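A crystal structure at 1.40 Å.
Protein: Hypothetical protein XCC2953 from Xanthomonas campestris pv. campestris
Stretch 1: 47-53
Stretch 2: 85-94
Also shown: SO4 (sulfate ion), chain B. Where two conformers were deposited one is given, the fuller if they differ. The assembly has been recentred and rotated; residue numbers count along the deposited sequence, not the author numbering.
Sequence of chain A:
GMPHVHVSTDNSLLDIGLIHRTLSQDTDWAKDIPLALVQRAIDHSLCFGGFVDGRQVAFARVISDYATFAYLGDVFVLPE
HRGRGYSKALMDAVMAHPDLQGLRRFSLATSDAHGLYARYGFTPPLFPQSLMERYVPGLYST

Stretch 1 (47-53) CFGGFVD
Stretch 2, residues 85-94: GYSKALMDAV

Residues 47-52 form a β-strand that begins earlier in the chain, with phi between -107° and -136° and psi between 115° and 142°. Asp 53 leaves the strand at phi/psi 50/43. Residues 86-94 form a helix that continues beyond the stretch. Gly 85 is its N-cap residue, at phi/psi 88/10, where a CB would be jammed against the preceding carbonyl oxygen. Regular i to i+4 bonds run from Ala 89 N to Gly 85 O (2.9 Å) through to Val 94 N to Leu 90 O (2.9 Å).

The helix lies across the strand with the N-to-C directions at 144°, so the two run roughly antiparallel. The axes approach to 8.9 Å. The register is set by Phe 48 and Leu 90, whose CA atoms are 6.5 Å apart. No hydrogen bond crosses the contact. Apolar packing joins the two stretches and buries 315 Å² in all.

Strand alternation sends Phe 48 and Val 52 toward the helix, while Phe 51 points away. Phe 48 is the main bump. Its rotamer is m, with chi2 at 77°. The ring fits against the last turn of the stretch: Val 94 CG2 sits over one face, 3.7 Å from the ring centroid and 9° off the normal, a CH-pi contact. Val 94 has chi1 t. Ala 93 offers a small side chain, and its CB lies 3.9 Å from Phe 48 CD2.

Leu 90 fills the hollow beside Gly 50. Its chi1 is -89° and its chi2 is p. The CD1 methyl reaches to 4.0 Å from Gly 50 CA. A CB on Gly 50 would point toward the helix and come within 3.0 Å of Leu 90 CD1, a clash, so the bare backbone makes the room. The CD2 methyl lies 3.4 Å from Phe 48 O. Gly 49 is bare on the other side of the strand, where a CB would clash with Phe 51 CE1 at 2.8 Å.

At the other end, Val 52 (chi1 t) meets Tyr 86 (chi1 m, chi2 -17°). Val 52 CG2 lies 3.8 Å from Tyr 86 CZ and 3.6 Å from Tyr 86 OH, approaching the ring obliquely.

Away from the strand, Lys 88 NZ forms a salt bridge with Asp 92 OD2 at 2.8 Å, one helical turn along. A sulfate ion, probably from the crystallisation liquor, binds near the helix start. Ser 87 N donates to its O3 at 3.0 Å, and Ser 87 OG to its O2 at 2.7 Å.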

# COMPACT_ATOMS: atom_id res chain seq x y z
N CYS A 47 -10.20 -5.97 4.89
CA CYS A 47 -9.94 -6.53 6.21
C CYS A 47 -10.48 -7.94 6.29
O CYS A 47 -11.55 -8.24 5.74
CB CYS A 47 -10.58 -5.70 7.31
SG CYS A 47 -10.00 -3.99 7.38
N PHE A 48 -9.73 -8.79 6.99
CA PHE A 48 -10.08 -10.21 7.19
C PHE A 48 -10.26 -10.41 8.69
O PHE A 48 -9.31 -10.28 9.47
CB PHE A 48 -8.95 -11.11 6.66
CG PHE A 48 -8.77 -11.00 5.17
CD1 PHE A 48 -8.12 -9.92 4.63
CD2 PHE A 48 -9.26 -11.96 4.30
CE1 PHE A 48 -7.97 -9.79 3.26
CE2 PHE A 48 -9.14 -11.84 2.94
CZ PHE A 48 -8.49 -10.75 2.42
N GLY A 49 -11.47 -10.73 9.09
CA GLY A 49 -11.74 -11.05 10.48
C GLY A 49 -11.95 -12.53 10.64
O GLY A 49 -12.57 -13.17 9.80
N GLY A 50 -11.46 -13.09 11.73
CA GLY A 50 -11.74 -14.45 12.10
C GLY A 50 -12.58 -14.49 13.38
O GLY A 50 -12.30 -13.73 14.30
N PHE A 51 -13.60 -15.32 13.34
CA PHE A 51 -14.61 -15.34 14.40
C PHE A 51 -14.91 -16.75 14.85
O PHE A 51 -14.99 -17.66 14.01
CB PHE A 51 -15.92 -14.71 13.90
CG PHE A 51 -15.76 -13.30 13.37
CD1 PHE A 51 -15.36 -13.09 12.07
CD2 PHE A 51 -15.98 -12.20 14.18
CE1 PHE A 51 -15.20 -11.83 11.58
CE2 PHE A 51 -15.81 -10.94 13.71
CZ PHE A 51 -15.44 -10.73 12.43
N VAL A 52 -15.11 -16.91 16.15
CA VAL A 52 -15.53 -18.18 16.72
C VAL A 52 -16.62 -17.89 17.75
O VAL A 52 -16.43 -17.11 18.65
CB VAL A 52 -14.35 -18.92 17.40
CG1 VAL A 52 -14.84 -20.23 18.06
CG2 VAL A 52 -13.25 -19.18 16.40
N ASP A 53 -17.76 -18.56 17.61
CA ASP A 53 -18.85 -18.50 18.58
C ASP A 53 -19.22 -17.06 18.92
O ASP A 53 -19.46 -16.68 20.07
CB ASP A 53 -18.51 -19.31 19.84
CG ASP A 53 -18.36 -20.80 19.56
OD1 ASP A 53 -18.88 -21.32 18.57
OD2 ASP A 53 -17.69 -21.45 20.39
N GLY A 85 -4.77 -22.90 14.02
CA GLY A 85 -4.84 -22.67 12.61
C GLY A 85 -5.53 -21.40 12.18
O GLY A 85 -5.76 -21.22 10.97
N TYR A 86 -5.84 -20.52 13.12
CA TYR A 86 -6.57 -19.29 12.74
C TYR A 86 -5.73 -18.33 11.89
O TYR A 86 -6.27 -17.74 10.93
CB TYR A 86 -7.16 -18.62 13.99
CG TYR A 86 -8.10 -19.45 14.82
CD1 TYR A 86 -8.70 -20.61 14.31
CD2 TYR A 86 -8.45 -19.08 16.09
CE1 TYR A 86 -9.55 -21.37 15.08
CE2 TYR A 86 -9.31 -19.81 16.86
CZ TYR A 86 -9.87 -20.97 16.35
OH TYR A 86 -10.70 -21.68 17.14
N SER A 87 -4.42 -18.18 12.15
CA SER A 87 -3.54 -17.35 11.29
C SER A 87 -3.55 -17.86 9.87
O SER A 87 -3.68 -17.10 8.89
CB SER A 87 -2.07 -17.33 11.75
OG SER A 87 -1.88 -16.49 12.87
N LYS A 88 -3.37 -19.17 9.73
CA LYS A 88 -3.33 -19.81 8.44
C LYS A 88 -4.67 -19.63 7.75
O LYS A 88 -4.71 -19.44 6.56
CB LYS A 88 -2.99 -21.31 8.56
CG LYS A 88 -3.14 -22.10 7.22
CD LYS A 88 -2.99 -23.62 7.36
CE LYS A 88 -2.82 -24.30 6.01
NZ LYS A 88 -4.16 -24.50 5.36
N ALA A 89 -5.78 -19.72 8.49
CA ALA A 89 -7.08 -19.57 7.85
C ALA A 89 -7.19 -18.18 7.23
O ALA A 89 -7.68 -18.00 6.10
CB ALA A 89 -8.22 -19.81 8.85
N LEU A 90 -6.72 -17.18 7.96
CA LEU A 90 -6.79 -15.84 7.42
C LEU A 90 -5.81 -15.65 6.25
O LEU A 90 -6.17 -15.05 5.24
CB LEU A 90 -6.63 -14.80 8.53
CG LEU A 90 -7.91 -14.36 9.23
CD1 LEU A 90 -8.57 -15.49 9.97
CD2 LEU A 90 -7.68 -13.23 10.14
N MSE A 91 -4.58 -16.15 6.36
CA MSE A 91 -3.64 -16.01 5.27
C MSE A 91 -4.06 -16.76 4.03
O MSE A 91 -3.88 -16.29 2.90
CB MSE A 91 -2.26 -16.49 5.69
CG MSE A 91 -1.55 -15.55 6.60
SE MSE A 91 -1.29 -13.76 5.89
CE MSE A 91 -0.60 -14.14 4.45
N ASP A 92 -4.66 -17.92 4.24
CA ASP A 92 -5.20 -18.65 3.10
C ASP A 92 -6.26 -17.82 2.38
O ASP A 92 -6.30 -17.76 1.14
CB ASP A 92 -5.80 -20.00 3.52
CG ASP A 92 -4.76 -21.05 3.87
OD1 ASP A 92 -3.56 -20.87 3.62
OD2 ASP A 92 -5.20 -22.10 4.43
N ALA A 93 -7.11 -17.11 3.14
CA ALA A 93 -8.13 -16.29 2.56
C ALA A 93 -7.52 -15.08 1.85
O ALA A 93 -8.00 -14.67 0.79
CB ALA A 93 -9.07 -15.81 3.64
N VAL A 94 -6.47 -14.50 2.43
CA VAL A 94 -5.75 -13.41 1.74
C VAL A 94 -5.18 -13.87 0.42
O VAL A 94 -5.34 -13.19 -0.62
CB VAL A 94 -4.63 -12.83 2.64
CG1 VAL A 94 -3.75 -11.83 1.91
CG2 VAL A 94 -5.21 -12.20 3.91
S SO4 B . -1.62 -19.43 14.95
O1 SO4 B . -0.74 -20.45 14.41
O2 SO4 B . -0.90 -18.19 14.66
O3 SO4 B . -2.77 -19.64 14.13
O4 SO4 B . -1.74 -19.47 16.40